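Putative O-methyltransferase (Klebsiella pneumoniae subsp. pneumoniae, PDB 3TFW) probably transfers a methyl group from S-adenosylmethionine to an oxygen atom of its substrate. Local coordinates at residues Val59-Leu73 with Met81-Glu95. Numbering follows the deposited sequence.
Sequences VRLTQAKRILEIGTL and MARELPADGQLLTLE
Strands Arg66-Ile70 and Gln90-Glu95 run parallel, their axes 4.7 Å apart and 13° from alignment, joined by alternating bonds from Gln90 N to Lys65 O through to Gly71 N to Leu94 O. Leu94 O also accepts a second, longer bond from Thr72 N, 3.2 Å away and above the carbonyl plane. On the face bearing Ile67, Glu69, Leu91 and Thr93, Ile67 sets CB and CG2 against Leu91 CG, while its CD1 reaches Leu85 CD2 at 3.5 Å. The methyl CE of Met81, present as selenomethionine, packs in van der Waals contact against the Glu69 carboxylate, 3.6 Å from OE2. The chain from one strand to the other passes through helix 76-82, a beta-alpha-beta crossover of the Rossmann-like methyltransferase fold; in relatives the glycine-containing turn after the first strand and the acid ending the second serve the cofactor. Inside this unit runs a short chain of hydrogen bonds: Thr72 OG1 donates to Thr93 OG1 (2.6 Å), which donates to Glu69 OE1 (2.7 Å), an oxygen also bonded by Thr78 of the helix. With OG1 anti to its own backbone N (chi1 -174°), Thr93 turns the hydroxyl toward Glu69 and Thr72. Glu95, bent at chi2, turns OE1 back to accept Leu73 N at 2.8 Å, while its OE2 receives Asp97 N. At the opposite end of the contact, Arg60 NE meets Glu84 OE1 in a 2.8 Å salt bridge from above the carboxylate plane, and Trp223 of the second subunit makes a cation-pi contact with the same arginine.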
loop_
_atom_site.group_PDB
_atom_site.type_symbol
_atom_site.label_atom_id
_atom_site.label_comp_id
_atom_site.label_asym_id
_atom_site.label_seq_id
_atom_site.Cartn_x
_atom_site.Cartn_y
_atom_site.Cartn_z
ATOM N N VAL A 59 -5.858 1.621 -8.669
ATOM C CA VAL A 59 -6.908 1.828 -9.674
ATOM C C VAL A 59 -7.674 0.522 -9.925
ATOM O O VAL A 59 -8.904 0.509 -9.929
ATOM C CB VAL A 59 -6.343 2.402 -11.004
ATOM C CG1 VAL A 59 -7.455 2.603 -12.021
ATOM C CG2 VAL A 59 -5.622 3.726 -10.745
ATOM N N ARG A 60 -6.946 -0.575 -10.108
ATOM C CA ARG A 60 -7.582 -1.882 -10.293
ATOM C C ARG A 60 -8.428 -2.306 -9.098
ATOM O O ARG A 60 -9.524 -2.839 -9.280
ATOM C CB ARG A 60 -6.545 -2.965 -10.587
ATOM C CG ARG A 60 -5.830 -2.772 -11.892
ATOM C CD ARG A 60 -5.055 -4.012 -12.250
ATOM N NE ARG A 60 -4.136 -3.715 -13.336
ATOM C CZ ARG A 60 -3.357 -4.607 -13.931
ATOM N NH1 ARG A 60 -3.379 -5.876 -13.551
ATOM N NH2 ARG A 60 -2.554 -4.221 -14.914
ATOM N N LEU A 61 -7.914 -2.070 -7.890
ATOM C CA LEU A 61 -8.611 -2.470 -6.659
ATOM C C LEU A 61 -9.895 -1.676 -6.429
ATOM O O LEU A 61 -10.895 -2.225 -5.952
ATOM C CB LEU A 61 -7.696 -2.333 -5.439
ATOM C CG LEU A 61 -6.567 -3.360 -5.276
ATOM C CD1 LEU A 61 -5.573 -2.858 -4.251
ATOM C CD2 LEU A 61 -7.128 -4.723 -4.858
ATOM N N THR A 62 -9.865 -0.390 -6.759
ATOM C CA THR A 62 -11.051 0.436 -6.633
ATOM C C THR A 62 -11.997 0.271 -7.818
ATOM O O THR A 62 -13.116 0.775 -7.777
ATOM C CB THR A 62 -10.729 1.950 -6.459
ATOM O OG1 THR A 62 -9.859 2.401 -7.515
ATOM C CG2 THR A 62 -10.106 2.224 -5.095
ATOM N N GLN A 63 -11.545 -0.427 -8.863
ATOM C CA GLN A 63 -12.267 -0.491 -10.139
ATOM C C GLN A 63 -12.644 0.931 -10.585
ATOM O O GLN A 63 -13.761 1.179 -11.064
ATOM C CB GLN A 63 -13.526 -1.371 -10.025
ATOM C CG GLN A 63 -13.234 -2.850 -9.761
ATOM C CD GLN A 63 -14.504 -3.684 -9.612
ATOM O OE1 GLN A 63 -15.439 -3.307 -8.897
ATOM N NE2 GLN A 63 -14.532 -4.831 -10.277
ATOM N N ALA A 64 -11.702 1.860 -10.423
ATOM C CA ALA A 64 -11.978 3.274 -10.666
ATOM C C ALA A 64 -12.401 3.541 -12.105
ATOM O O ALA A 64 -11.837 2.973 -13.052
ATOM C CB ALA A 64 -10.758 4.134 -10.297
ATOM N N LYS A 65 -13.414 4.386 -12.251
ATOM C CA LYS A 65 -13.798 4.956 -13.539
ATOM C C LYS A 65 -13.582 6.464 -13.512
ATOM O O LYS A 65 -13.567 7.107 -14.564
ATOM C CB LYS A 65 -15.276 4.662 -13.871
ATOM C CG LYS A 65 -15.593 3.197 -14.124
ATOM C CD LYS A 65 -16.857 3.052 -14.970
ATOM C CE LYS A 65 -17.104 1.595 -15.347
ATOM N NZ LYS A 65 -18.429 1.440 -16.030
ATOM N N ARG A 66 -13.434 7.023 -12.306
ATOM C CA ARG A 66 -13.240 8.456 -12.116
ATOM C C ARG A 66 -12.096 8.674 -11.143
ATOM O O ARG A 66 -12.141 8.208 -10.015
ATOM C CB ARG A 66 -14.515 9.136 -11.597
ATOM C CG ARG A 66 -15.660 9.128 -12.616
ATOM C CD ARG A 66 -16.986 9.609 -12.067
ATOM N NE ARG A 66 -17.959 9.643 -13.160
ATOM C CZ ARG A 66 -18.121 10.672 -13.996
ATOM N NH1 ARG A 66 -17.412 11.779 -13.841
ATOM N NH2 ARG A 66 -19.019 10.599 -14.974
ATOM N N ILE A 67 -11.060 9.357 -11.608
ATOM C CA ILE A 67 -9.884 9.636 -10.782
ATOM C C ILE A 67 -9.640 11.142 -10.745
ATOM O O ILE A 67 -9.772 11.824 -11.768
ATOM C CB ILE A 67 -8.620 8.902 -11.314
ATOM C CG1 ILE A 67 -8.859 7.382 -11.337
ATOM C CG2 ILE A 67 -7.379 9.248 -10.443
ATOM C CD1 ILE A 67 -7.750 6.568 -12.043
ATOM N N LEU A 68 -9.285 11.652 -9.563
ATOM C CA LEU A 68 -8.814 13.028 -9.418
ATOM C C LEU A 68 -7.353 13.036 -8.964
ATOM O O LEU A 68 -6.996 12.380 -7.988
ATOM C CB LEU A 68 -9.683 13.801 -8.415
ATOM C CG LEU A 68 -9.218 15.201 -7.957
ATOM C CD1 LEU A 68 -9.137 16.199 -9.119
ATOM C CD2 LEU A 68 -10.149 15.763 -6.864
ATOM N N GLU A 69 -6.519 13.786 -9.671
ATOM C CA GLU A 69 -5.124 13.947 -9.278
ATOM C C GLU A 69 -4.813 15.427 -9.054
ATOM O O GLU A 69 -4.997 16.250 -9.942
ATOM C CB GLU A 69 -4.201 13.387 -10.358
ATOM C CG GLU A 69 -2.722 13.572 -10.061
ATOM C CD GLU A 69 -1.824 13.080 -11.181
ATOM O OE1 GLU A 69 -2.178 13.251 -12.368
ATOM O OE2 GLU A 69 -0.744 12.546 -10.865
ATOM N N ILE A 70 -4.316 15.757 -7.869
ATOM C CA ILE A 70 -3.929 17.126 -7.571
ATOM C C ILE A 70 -2.393 17.246 -7.631
ATOM O O ILE A 70 -1.686 16.796 -6.730
ATOM C CB ILE A 70 -4.533 17.614 -6.222
ATOM C CG1 ILE A 70 -6.058 17.410 -6.226
ATOM C CG2 ILE A 70 -4.154 19.088 -5.966
ATOM C CD1 ILE A 70 -6.780 17.768 -4.913
ATOM N N GLY A 71 -1.901 17.853 -8.712
ATOM C CA GLY A 71 -0.465 18.032 -8.956
ATOM C C GLY A 71 0.038 17.120 -10.068
ATOM O O GLY A 71 0.553 16.027 -9.810
ATOM N N THR A 72 -0.111 17.570 -11.311
ATOM C CA THR A 72 0.257 16.778 -12.490
ATOM C C THR A 72 1.775 16.586 -12.656
ATOM O O THR A 72 2.237 15.494 -13.004
ATOM C CB THR A 72 -0.302 17.439 -13.774
ATOM O OG1 THR A 72 -1.687 17.754 -13.573
ATOM C CG2 THR A 72 -0.188 16.499 -14.956
ATOM N N LEU A 73 2.536 17.646 -12.395
ATOM C CA LEU A 73 3.955 17.726 -12.775
ATOM C C LEU A 73 4.080 17.412 -14.274
ATOM O O LEU A 73 3.482 18.119 -15.099
ATOM C CB LEU A 73 4.842 16.812 -11.888
ATOM C CG LEU A 73 6.380 16.924 -11.988
ATOM C CD1 LEU A 73 6.928 18.313 -11.619
ATOM C CD2 LEU A 73 7.071 15.845 -11.146
HETATM N N MSE A 81 -1.666 5.717 -13.582
HETATM C CA MSE A 81 -3.058 5.563 -13.206
HETATM C C MSE A 81 -3.972 5.454 -14.409
HETATM O O MSE A 81 -4.799 4.537 -14.463
HETATM C CB MSE A 81 -3.503 6.674 -12.244
HETATM C CG MSE A 81 -2.840 6.519 -10.878
HETATM SE SE MSE A 81 -3.505 7.855 -9.637
HETATM C CE MSE A 81 -2.534 9.406 -10.362
ATOM N N ALA A 82 -3.798 6.349 -15.386
ATOM C CA ALA A 82 -4.723 6.435 -16.527
ATOM C C ALA A 82 -4.759 5.176 -17.388
ATOM O O ALA A 82 -5.818 4.805 -17.909
ATOM C CB ALA A 82 -4.417 7.674 -17.381
ATOM N N ARG A 83 -3.622 4.495 -17.519
ATOM C CA ARG A 83 -3.578 3.230 -18.288
ATOM C C ARG A 83 -4.526 2.159 -17.760
ATOM O O ARG A 83 -4.954 1.276 -18.511
ATOM C CB ARG A 83 -2.166 2.664 -18.310
ATOM C CG ARG A 83 -1.267 3.332 -19.300
ATOM C CD ARG A 83 0.158 3.028 -18.947
ATOM N NE ARG A 83 1.069 3.443 -20.002
ATOM C CZ ARG A 83 2.331 3.045 -20.082
ATOM N NH1 ARG A 83 2.823 2.206 -19.173
ATOM N NH2 ARG A 83 3.098 3.475 -21.076
ATOM N N GLU A 84 -4.868 2.247 -16.475
ATOM C CA GLU A 84 -5.706 1.242 -15.837
ATOM C C GLU A 84 -7.196 1.553 -15.911
ATOM O O GLU A 84 -8.008 0.746 -15.487
ATOM C CB GLU A 84 -5.273 1.018 -14.379
ATOM C CG GLU A 84 -3.812 0.626 -14.220
ATOM C CD GLU A 84 -3.453 -0.655 -14.952
ATOM O OE1 GLU A 84 -4.325 -1.526 -15.119
ATOM O OE2 GLU A 84 -2.284 -0.791 -15.352
ATOM N N LEU A 85 -7.549 2.718 -16.446
ATOM C CA LEU A 85 -8.947 3.095 -16.606
ATOM C C LEU A 85 -9.627 2.298 -17.724
ATOM O O LEU A 85 -8.988 1.967 -18.725
ATOM C CB LEU A 85 -9.076 4.604 -16.883
ATOM C CG LEU A 85 -8.786 5.595 -15.747
ATOM C CD1 LEU A 85 -8.701 7.018 -16.318
ATOM C CD2 LEU A 85 -9.883 5.543 -14.682
ATOM N N PRO A 86 -10.927 1.993 -17.556
ATOM C CA PRO A 86 -11.723 1.439 -18.660
ATOM C C PRO A 86 -11.870 2.455 -19.796
ATOM O O PRO A 86 -11.497 3.625 -19.634
ATOM C CB PRO A 86 -13.083 1.167 -18.005
ATOM C CG PRO A 86 -13.155 2.114 -16.860
ATOM C CD PRO A 86 -11.740 2.194 -16.345
ATOM N N ALA A 87 -12.426 2.016 -20.926
ATOM C CA ALA A 87 -12.627 2.879 -22.094
ATOM C C ALA A 87 -13.473 4.130 -21.807
ATOM O O ALA A 87 -13.278 5.167 -22.442
ATOM C CB ALA A 87 -13.232 2.072 -23.250
ATOM N N ASP A 88 -14.397 4.039 -20.852
ATOM C CA ASP A 88 -15.248 5.182 -20.479
ATOM C C ASP A 88 -14.740 5.926 -19.231
ATOM O O ASP A 88 -15.427 6.803 -18.693
ATOM C CB ASP A 88 -16.690 4.718 -20.257
ATOM C CG ASP A 88 -16.812 3.679 -19.154
ATOM O OD1 ASP A 88 -15.819 2.974 -18.873
ATOM O OD2 ASP A 88 -17.906 3.572 -18.560
ATOM N N GLY A 89 -13.536 5.572 -18.790
ATOM C CA GLY A 89 -12.940 6.157 -17.584
ATOM C C GLY A 89 -12.394 7.548 -17.820
ATOM O O GLY A 89 -12.038 7.916 -18.953
ATOM N N GLN A 90 -12.315 8.326 -16.740
ATOM C CA GLN A 90 -11.790 9.683 -16.810
ATOM C C GLN A 90 -10.872 9.963 -15.647
ATOM O O GLN A 90 -11.166 9.572 -14.519
ATOM C CB GLN A 90 -12.912 10.704 -16.762
ATOM C CG GLN A 90 -13.825 10.667 -17.955
ATOM C CD GLN A 90 -15.052 11.509 -17.751
ATOM O OE1 GLN A 90 -16.004 11.096 -17.084
ATOM N NE2 GLN A 90 -15.051 12.690 -18.339
ATOM N N LEU A 91 -9.787 10.671 -15.934
ATOM C CA LEU A 91 -8.884 11.147 -14.902
ATOM C C LEU A 91 -8.743 12.656 -15.061
ATOM O O LEU A 91 -8.313 13.158 -16.114
ATOM C CB LEU A 91 -7.515 10.456 -14.994
ATOM C CG LEU A 91 -6.568 10.657 -13.799
ATOM C CD1 LEU A 91 -5.487 9.579 -13.813
ATOM C CD2 LEU A 91 -5.932 12.052 -13.794
ATOM N N LEU A 92 -9.132 13.379 -14.024
ATOM C CA LEU A 92 -8.987 14.833 -14.018
ATOM C C LEU A 92 -7.702 15.155 -13.265
ATOM O O LEU A 92 -7.530 14.723 -12.130
ATOM C CB LEU A 92 -10.185 15.501 -13.326
ATOM C CG LEU A 92 -10.051 17.008 -13.081
ATOM C CD1 LEU A 92 -10.003 17.777 -14.401
ATOM C CD2 LEU A 92 -11.173 17.551 -12.192
ATOM N N THR A 93 -6.791 15.887 -13.899
ATOM C CA THR A 93 -5.535 16.217 -13.231
ATOM C C THR A 93 -5.314 17.725 -13.244
ATOM O O THR A 93 -5.575 18.400 -14.245
ATOM C CB THR A 93 -4.310 15.421 -13.781
ATOM O OG1 THR A 93 -3.140 15.706 -12.986
ATOM C CG2 THR A 93 -4.026 15.772 -15.239
ATOM N N LEU A 94 -4.850 18.247 -12.115
ATOM C CA LEU A 94 -4.744 19.688 -11.910
ATOM C C LEU A 94 -3.296 20.121 -11.780
ATOM O O LEU A 94 -2.543 19.556 -10.981
ATOM C CB LEU A 94 -5.523 20.093 -10.650
ATOM C CG LEU A 94 -6.943 19.535 -10.540
ATOM C CD1 LEU A 94 -7.608 19.998 -9.209
ATOM C CD2 LEU A 94 -7.775 19.953 -11.751
ATOM N N GLU A 95 -2.916 21.118 -12.579
ATOM C CA GLU A 95 -1.554 21.637 -12.593
ATOM C C GLU A 95 -1.578 23.157 -12.680
ATOM O O GLU A 95 -2.219 23.724 -13.571
ATOM C CB GLU A 95 -0.761 21.050 -13.761
ATOM C CG GLU A 95 0.708 21.552 -13.848
ATOM C CD GLU A 95 1.469 21.368 -12.551
ATOM O OE1 GLU A 95 1.537 20.223 -12.063
ATOM O OE2 GLU A 95 2.003 22.371 -12.018
HETATM O O HOH W 1 -10.455 0.556 -13.355
#